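Local coordinates for protein aspartate aminotransferase (Rhodobacter sphaeroides, PDB 3NRA) that probably catalyses the pyridoxal 5'-phosphate-dependent transfer of an amino group from L-aspartate to 2-oxoglutarate, giving oxaloacetate and L-glutamate, at residues 156-161 / 341-346; 359-364 / 399-404. One frame throughout, in Å; residues are numbered along the deposited sequence. Where two conformers were deposited one is given.

Contact 1. Residues 156-161 / 341-346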
ATOM      1  N   ASP B 156       8.009   7.183 -30.552  1.00 14.45           N
ATOM      2  CA  ASP B 156       9.032   7.786 -31.361  1.00 15.15           C
ATOM      3  C   ASP B 156       9.122   9.276 -31.007  1.00 14.58           C
ATOM      4  O   ASP B 156       8.799  10.142 -31.802  1.00 13.21           O
ATOM      5  CB  ASP B 156       8.757   7.551 -32.876  1.00 15.85           C
ATOM      6  CG  ASP B 156       9.091   6.116 -33.319  1.00 18.36           C
ATOM      7  OD1 ASP B 156      10.212   5.653 -33.048  1.00 20.44           O
ATOM      8  OD2 ASP B 156       8.222   5.444 -33.908  1.00 22.12           O
ATOM      9  N   TYR B 157       9.548   9.543 -29.779  1.00 14.15           N
ATOM     10  CA  TYR B 157       9.560  10.907 -29.227  1.00 14.34           C
ATOM     11  C   TYR B 157      10.727  11.723 -29.733  1.00 15.36           C
ATOM     12  O   TYR B 157      10.707  12.949 -29.604  1.00 14.86           O
ATOM     13  CB  TYR B 157       9.590  10.877 -27.674  1.00 15.03           C
ATOM     14  CG  TYR B 157      10.894  10.357 -27.080  1.00 13.79           C
ATOM     15  CD1 TYR B 157      11.137   8.988 -26.961  1.00 14.16           C
ATOM     16  CD2 TYR B 157      11.877  11.242 -26.624  1.00 15.23           C
ATOM     17  CE1 TYR B 157      12.355   8.506 -26.444  1.00 14.81           C
ATOM     18  CE2 TYR B 157      13.076  10.777 -26.103  1.00 14.16           C
ATOM     19  CZ  TYR B 157      13.310   9.400 -26.028  1.00 14.90           C
ATOM     20  OH  TYR B 157      14.484   8.944 -25.524  1.00 16.89           O
ATOM     21  N   VAL B 158      11.777  11.060 -30.276  1.00 15.13           N
ATOM     22  CA  VAL B 158      12.950  11.786 -30.755  1.00 15.61           C
ATOM     23  C   VAL B 158      12.659  12.432 -32.112  1.00 17.19           C
ATOM     24  O   VAL B 158      12.659  11.745 -33.184  1.00 17.44           O
ATOM     25  CB  VAL B 158      14.220  10.917 -30.830  1.00 16.24           C
ATOM     26  CG1 VAL B 158      15.368  11.744 -31.394  1.00 14.32           C
ATOM     27  CG2 VAL B 158      14.596  10.396 -29.416  1.00 14.10           C
ATOM     28  N   SER B 159      12.385  13.745 -32.067  1.00 16.86           N
ATOM     29  CA  SER B 159      11.878  14.487 -33.213  1.00 17.44           C
ATOM     30  C   SER B 159      11.912  15.983 -32.905  1.00 17.21           C
ATOM     31  O   SER B 159      11.652  16.384 -31.781  1.00 16.37           O
ATOM     32  CB  SER B 159      10.428  14.085 -33.506  1.00 18.08           C
ATOM     33  OG  SER B 159       9.878  14.856 -34.586  1.00 19.96           O
ATOM     34  N   ALA B 160      12.196  16.791 -33.922  1.00 18.09           N
ATOM     35  CA  ALA B 160      12.020  18.263 -33.851  1.00 18.70           C
ATOM     36  C   ALA B 160      10.530  18.687 -33.877  1.00 18.84           C
ATOM     37  O   ALA B 160      10.200  19.833 -33.529  1.00 17.91           O
ATOM     38  CB  ALA B 160      12.766  18.937 -34.996  1.00 19.11           C
ATOM     39  N   ASP B 161       9.652  17.783 -34.318  1.00 19.39           N
ATOM     40  CA  ASP B 161       8.194  18.027 -34.297  1.00 20.53           C
ATOM     41  C   ASP B 161       7.666  17.837 -32.887  1.00 20.46           C
ATOM     42  O   ASP B 161       7.425  16.697 -32.454  1.00 20.56           O
ATOM     43  CB  ASP B 161       7.471  17.069 -35.264  1.00 20.23           C
ATOM     44  CG  ASP B 161       5.949  17.286 -35.306  1.00 22.07           C
ATOM     45  OD1 ASP B 161       5.423  18.212 -34.618  1.00 21.19           O
ATOM     46  OD2 ASP B 161       5.289  16.518 -36.035  1.00 22.89           O
ATOM     47  N   PHE B 341      14.418  14.081 -20.279  1.00 13.18           N
ATOM     48  CA  PHE B 341      15.019  12.835 -20.681  1.00 12.20           C
ATOM     49  C   PHE B 341      16.031  13.073 -21.833  1.00 12.35           C
ATOM     50  O   PHE B 341      15.769  12.734 -22.977  1.00 11.98           O
ATOM     51  CB  PHE B 341      13.894  11.902 -21.091  1.00 11.50           C
ATOM     52  CG  PHE B 341      14.268  10.467 -21.146  1.00 12.46           C
ATOM     53  CD1 PHE B 341      14.813   9.826 -20.039  1.00 11.94           C
ATOM     54  CD2 PHE B 341      13.975   9.713 -22.275  1.00 12.16           C
ATOM     55  CE1 PHE B 341      15.097   8.490 -20.073  1.00 11.25           C
ATOM     56  CE2 PHE B 341      14.278   8.370 -22.313  1.00 13.25           C
ATOM     57  CZ  PHE B 341      14.830   7.757 -21.195  1.00 12.81           C
ATOM     58  N   PRO B 342      17.196  13.669 -21.515  1.00 13.02           N
ATOM     59  CA  PRO B 342      18.187  13.890 -22.540  1.00 13.06           C
ATOM     60  C   PRO B 342      18.844  12.604 -23.055  1.00 12.99           C
ATOM     61  O   PRO B 342      19.141  11.703 -22.273  1.00 12.78           O
ATOM     62  CB  PRO B 342      19.208  14.780 -21.845  1.00 13.05           C
ATOM     63  CG  PRO B 342      19.012  14.550 -20.444  1.00 13.47           C
ATOM     64  CD  PRO B 342      17.554  14.373 -20.291  1.00 13.63           C
ATOM     65  N   ARG B 343      18.998  12.519 -24.376  1.00 13.70           N
ATOM     66  CA  ARG B 343      19.755  11.462 -25.025  1.00 13.64           C
ATOM     67  C   ARG B 343      21.171  11.942 -25.187  1.00 14.50           C
ATOM     68  O   ARG B 343      21.417  12.950 -25.840  1.00 14.59           O
ATOM     69  CB  ARG B 343      19.155  11.138 -26.394  1.00 13.21           C
ATOM     70  CG  ARG B 343      19.671   9.855 -26.992  1.00 13.37           C
ATOM     71  CD  ARG B 343      19.065   9.568 -28.363  1.00 13.37           C
ATOM     72  NE  ARG B 343      19.398  10.632 -29.313  1.00 13.99           N
ATOM     73  CZ  ARG B 343      19.050  10.644 -30.589  1.00 13.88           C
ATOM     74  NH1 ARG B 343      18.360   9.638 -31.132  1.00 15.38           N
ATOM     75  NH2 ARG B 343      19.394  11.664 -31.331  1.00 14.79           N
ATOM     76  N   LEU B 344      22.113  11.213 -24.592  1.00 15.33           N
ATOM     77  CA  LEU B 344      23.510  11.620 -24.562  1.00 15.63           C
ATOM     78  C   LEU B 344      24.250  11.072 -25.788  1.00 16.62           C
ATOM     79  O   LEU B 344      23.845  10.048 -26.352  1.00 16.90           O
ATOM     80  CB  LEU B 344      24.175  11.093 -23.269  1.00 15.53           C
ATOM     81  CG  LEU B 344      23.518  11.498 -21.945  1.00 16.13           C
ATOM     82  CD1 LEU B 344      24.331  11.008 -20.772  1.00 13.62           C
ATOM     83  CD2 LEU B 344      23.319  13.036 -21.870  1.00 15.97           C
ATOM     84  N   PRO B 345      25.384  11.696 -26.154  1.00 17.80           N
ATOM     85  CA  PRO B 345      26.209  11.159 -27.243  1.00 19.07           C
ATOM     86  C   PRO B 345      27.005   9.929 -26.883  1.00 19.39           C
ATOM     87  O   PRO B 345      26.990   9.474 -25.734  1.00 18.82           O
ATOM     88  CB  PRO B 345      27.155  12.317 -27.573  1.00 20.07           C
ATOM     89  CG  PRO B 345      27.232  13.114 -26.354  1.00 18.84           C
ATOM     90  CD  PRO B 345      25.904  12.982 -25.660  1.00 18.75           C
ATOM     91  N   LYS B 346      27.670   9.365 -27.884  1.00 20.60           N
ATOM     92  CA  LYS B 346      28.617   8.254 -27.690  0.50 20.83           C
ATOM     93  C   LYS B 346      29.729   8.699 -26.742  1.00 20.34           C
ATOM     94  O   LYS B 346      30.350   9.720 -26.978  1.00 20.30           O
ATOM     95  CB  LYS B 346      29.216   7.858 -29.050  0.50 21.57           C
ATOM     96  CG  LYS B 346      30.097   6.617 -29.048  0.50 22.84           C
ATOM     97  CD  LYS B 346      30.887   6.511 -30.357  0.50 24.34           C
TER
HETATM   98  O   HOH W   1      16.090  10.720 -24.729  1.00 13.44           O
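Y157 reaches F341 across the junction of two loops in this fold type I aminotransferase: 156-161 follows 149-154, an outermost strand of the seven-stranded sheet, and 341-346 follows strand 339-340 of the smaller four-stranded sheet. The aromatic part is an inclined pairing rather than a stack, with ring centroids 5.9 Å apart and planes at 47°. Y157 meets its partner with the phenolic end: OH lies 3.3 Å from F341 CE2, while Y157 CZ sits in plane at the edge of the F341 ring, 3.8 Å from F341 CD2. Y157 CG is set between its backbone N and carbonyl carbon, and this rotation (chi1 69°) directs the phenol toward the 341-346 loop. V158 CG2 lies over one face of the tyrosine ring, toward its rim.

Polar linkage runs through a single water. It lies at the edge of the Y157 ring, in its plane, hydrogen-bonded to Y157 OH at a short 2.5 Å, and donates to the backbone F341 O at 2.7 Å. A leucine in place of Y157 would probably leave this water without its phenolic partner and open a gap beside F341. On the backbone side, Y157 O is bonded to R332 NH1, and farther along its loop S159 OG accepts from D161 N in an ST turn.

The more exposed margin is a methyl-on-guanidinium contact. R343 bends at chi3 (61°), and its flat group presents a face to V158. The methyl CG1 of V158 lies 3.7 Å from R343 NH1 and 4.0 Å from R343 NH2.

Contact 2. Residues 359-364 / 399-404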
ATOM      1  N   ARG B 359      27.698  10.700 -10.481  1.00 18.61           N
ATOM      2  CA  ARG B 359      27.579  10.734  -9.040  1.00 20.49           C
ATOM      3  C   ARG B 359      28.962  10.904  -8.371  1.00 20.87           C
ATOM      4  O   ARG B 359      29.137  11.770  -7.509  1.00 21.18           O
ATOM      5  CB  ARG B 359      26.893   9.450  -8.550  1.00 21.07           C
ATOM      6  CG  ARG B 359      26.652   9.407  -7.089  1.00 26.06           C
ATOM      7  CD  ARG B 359      25.557   8.446  -6.745  1.00 32.63           C
ATOM      8  NE  ARG B 359      25.282   8.465  -5.296  1.00 38.70           N
ATOM      9  CZ  ARG B 359      25.698   7.551  -4.397  1.00 42.71           C
ATOM     10  NH1 ARG B 359      26.422   6.475  -4.758  1.00 44.66           N
ATOM     11  NH2 ARG B 359      25.362   7.702  -3.114  1.00 43.50           N
ATOM     12  N   LEU B 360      29.936  10.120  -8.818  1.00 21.12           N
ATOM     13  CA  LEU B 360      31.321  10.190  -8.277  1.00 22.29           C
ATOM     14  C   LEU B 360      31.996  11.553  -8.494  1.00 21.94           C
ATOM     15  O   LEU B 360      32.566  12.121  -7.559  1.00 22.62           O
ATOM     16  CB  LEU B 360      32.190   9.111  -8.910  1.00 23.09           C
ATOM     17  CG  LEU B 360      33.371   8.684  -8.062  1.00 27.24           C
ATOM     18  CD1 LEU B 360      32.888   7.667  -7.027  1.00 30.96           C
ATOM     19  CD2 LEU B 360      34.510   8.100  -8.934  1.00 28.86           C
ATOM     20  N   GLN B 361      31.907  12.085  -9.710  1.00 20.25           N
ATOM     21  CA  GLN B 361      32.705  13.275 -10.109  1.00 20.66           C
ATOM     22  C   GLN B 361      31.918  14.608 -10.188  1.00 20.68           C
ATOM     23  O   GLN B 361      32.531  15.656 -10.333  1.00 21.77           O
ATOM     24  CB  GLN B 361      33.365  13.007 -11.465  1.00 20.74           C
ATOM     25  CG  GLN B 361      34.362  11.843 -11.449  1.00 20.44           C
ATOM     26  CD  GLN B 361      35.298  11.895 -12.622  1.00 21.37           C
ATOM     27  OE1 GLN B 361      34.869  11.802 -13.792  1.00 20.23           O
ATOM     28  NE2 GLN B 361      36.585  12.080 -12.339  1.00 19.49           N
ATOM     29  N   ALA B 362      30.575  14.543 -10.157  1.00 20.04           N
ATOM     30  CA  ALA B 362      29.703  15.742 -10.177  1.00 20.08           C
ATOM     31  C   ALA B 362      28.686  15.817  -9.022  1.00 19.79           C
ATOM     32  O   ALA B 362      27.919  16.776  -8.946  1.00 21.04           O
ATOM     33  CB  ALA B 362      28.958  15.821 -11.506  1.00 18.82           C
ATOM     34  N   GLY B 363      28.654  14.818  -8.149  1.00 19.94           N
ATOM     35  CA  GLY B 363      27.607  14.725  -7.124  1.00 20.21           C
ATOM     36  C   GLY B 363      26.198  14.860  -7.704  1.00 20.13           C
ATOM     37  O   GLY B 363      25.355  15.523  -7.133  1.00 20.83           O
ATOM     38  N   VAL B 364      25.968  14.252  -8.866  1.00 19.38           N
ATOM     39  CA  VAL B 364      24.662  14.274  -9.508  1.00 18.27           C
ATOM     40  C   VAL B 364      24.114  12.855  -9.572  1.00 17.94           C
ATOM     41  O   VAL B 364      24.791  11.943 -10.046  1.00 17.56           O
ATOM     42  CB  VAL B 364      24.787  14.873 -10.901  1.00 18.71           C
ATOM     43  CG1 VAL B 364      23.562  14.635 -11.704  1.00 19.44           C
ATOM     44  CG2 VAL B 364      25.067  16.374 -10.797  1.00 18.76           C
ATOM     45  N   VAL B 399      27.214  18.347 -18.355  1.00 17.30           N
ATOM     46  CA  VAL B 399      27.677  18.557 -19.735  1.00 17.28           C
ATOM     47  C   VAL B 399      29.204  18.652 -19.813  1.00 17.15           C
ATOM     48  O   VAL B 399      29.791  18.074 -20.717  1.00 17.07           O
ATOM     49  CB  VAL B 399      27.003  19.761 -20.437  1.00 18.59           C
ATOM     50  CG1 VAL B 399      25.459  19.587 -20.462  1.00 16.23           C
ATOM     51  CG2 VAL B 399      27.400  21.042 -19.813  1.00 18.65           C
ATOM     52  N   THR B 400      29.841  19.302 -18.812  1.00 17.15           N
ATOM     53  CA  THR B 400      31.315  19.279 -18.646  1.00 16.96           C
ATOM     54  C   THR B 400      31.864  17.818 -18.654  1.00 17.05           C
ATOM     55  O   THR B 400      32.822  17.506 -19.386  1.00 16.85           O
ATOM     56  CB  THR B 400      31.750  19.968 -17.338  1.00 17.71           C
ATOM     57  OG1 THR B 400      31.319  21.321 -17.341  1.00 18.35           O
ATOM     58  CG2 THR B 400      33.287  19.924 -17.163  1.00 18.09           C
ATOM     59  N   LEU B 401      31.206  16.930 -17.904  1.00 16.07           N
ATOM     60  CA  LEU B 401      31.599  15.513 -17.874  1.00 16.22           C
ATOM     61  C   LEU B 401      31.250  14.775 -19.147  1.00 16.90           C
ATOM     62  O   LEU B 401      32.019  13.911 -19.582  1.00 17.57           O
ATOM     63  CB  LEU B 401      31.019  14.783 -16.656  1.00 14.35           C
ATOM     64  CG  LEU B 401      31.700  15.149 -15.319  1.00 16.24           C
ATOM     65  CD1 LEU B 401      31.247  14.262 -14.183  1.00 15.10           C
ATOM     66  CD2 LEU B 401      33.215  15.114 -15.433  1.00 12.69           C
ATOM     67  N   VAL B 402      30.124  15.117 -19.775  1.00 17.14           N
ATOM     68  CA  VAL B 402      29.850  14.606 -21.124  1.00 17.67           C
ATOM     69  C   VAL B 402      30.997  14.979 -22.103  1.00 18.93           C
ATOM     70  O   VAL B 402      31.439  14.145 -22.879  1.00 18.65           O
ATOM     71  CB  VAL B 402      28.478  15.066 -21.643  1.00 17.57           C
ATOM     72  CG1 VAL B 402      28.336  14.792 -23.158  1.00 16.88           C
ATOM     73  CG2 VAL B 402      27.382  14.361 -20.865  1.00 15.25           C
ATOM     74  N   GLU B 403      31.521  16.200 -21.992  1.00 20.07           N
ATOM     75  CA  GLU B 403      32.653  16.616 -22.831  1.00 22.00           C
ATOM     76  C   GLU B 403      33.913  15.845 -22.471  1.00 21.54           C
ATOM     77  O   GLU B 403      34.634  15.379 -23.361  1.00 21.76           O
ATOM     78  CB  GLU B 403      32.890  18.130 -22.732  1.00 23.18           C
ATOM     79  CG  GLU B 403      31.664  18.980 -23.279  1.00 28.63           C
ATOM     80  CD  GLU B 403      31.650  20.458 -22.808  1.00 35.71           C
ATOM     81  OE1 GLU B 403      32.638  20.923 -22.162  1.00 40.40           O
ATOM     82  OE2 GLU B 403      30.650  21.158 -23.121  1.00 38.74           O
ATOM     83  N   ARG B 404      34.152  15.657 -21.172  1.00 20.99           N
ATOM     84  CA  ARG B 404      35.371  14.971 -20.701  1.00 20.15           C
ATOM     85  C   ARG B 404      35.429  13.508 -21.173  1.00 19.56           C
ATOM     86  O   ARG B 404      36.516  12.988 -21.441  1.00 18.84           O
ATOM     87  CB  ARG B 404      35.477  15.031 -19.161  1.00 20.00           C
ATOM     88  CG  ARG B 404      36.885  14.708 -18.623  1.00 20.89           C
ATOM     89  CD  ARG B 404      36.898  14.558 -17.116  1.00 18.50           C
ATOM     90  NE  ARG B 404      36.706  15.835 -16.453  1.00 20.34           N
ATOM     91  CZ  ARG B 404      36.733  16.023 -15.129  1.00 22.86           C
ATOM     92  NH1 ARG B 404      36.972  15.009 -14.301  1.00 23.64           N
ATOM     93  NH2 ARG B 404      36.509  17.238 -14.627  1.00 23.30           N
TER
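L401 pushes its CD1 methyl against Q361 and A362 at the end of helix 351-362, forming the close-packed half of a helix-helix contact in the smaller, C-terminal part of this aminotransferase. L401 CD1 lies 3.7 Å from Q361 CB and 3.9 Å from A362 CB, so one methyl serves two successive residues. With CG anti to the carbonyl carbon (chi1 -73°), the leucine projects from helix 388-404 toward its neighbour, and the backbones approach to 7.9 Å between A362 CA and L401 CA. Its other branch, CD2, lies over the centre of the R404 guanidinium, 3.6 Å above the plane, so the leucine bridges the two halves, CD1 on the apolar side and CD2 on the guanidinium face.

The looser half is polar, and only its arginine, R404, is partly exposed. Here Q361 NE2 stands at the guanidinium edge, 3.5 Å from R404 NH1, with the amide and guanidinium planes 86° apart. Two nitrogen donors meet, and no hydrogen bond joins them; each is satisfied elsewhere, Q361 NE2 by R33 O and R404 NH1 by A35 O. The amide is also held at its other end, where Q361 OE1 is bonded to Y405 OH, which probably fixes its rotation.

Helix 351-362 closes here with a weak G363 N to R359 O bond, G363 takes positive phi, and the chain enters strand 364-368. A362 O is bonded to R397 NE of helix 388-404, whose A394, R397 and I398 also receive V364. L401 further packs on L358 and F354, one and two turns back along helix 351-362, so helix 388-404 lies against both that helix and the start of the strand leaving it.

Overall arrangement
Contact 1 closes before contact 2 opens along the chain, and their centres lie 20 Å apart on the same side of the chain's centre. Loop 341-346 of contact 1 runs on toward helix 351-362, whose end forms contact 2, and the two also touch where P345 CG meets V402 CG1 at 3.8 Å. Contact 2, although farther from the chain's centre, is the buried one and joins two helices; contact 1 is only partly buried and brings together loops following the two sheets. Contact 1 relies on an oblique aromatic pair, a water bridge and a methyl over a guanidinium face, contact 2 on aliphatic methyls, with its polar groups satisfied outside the two segments.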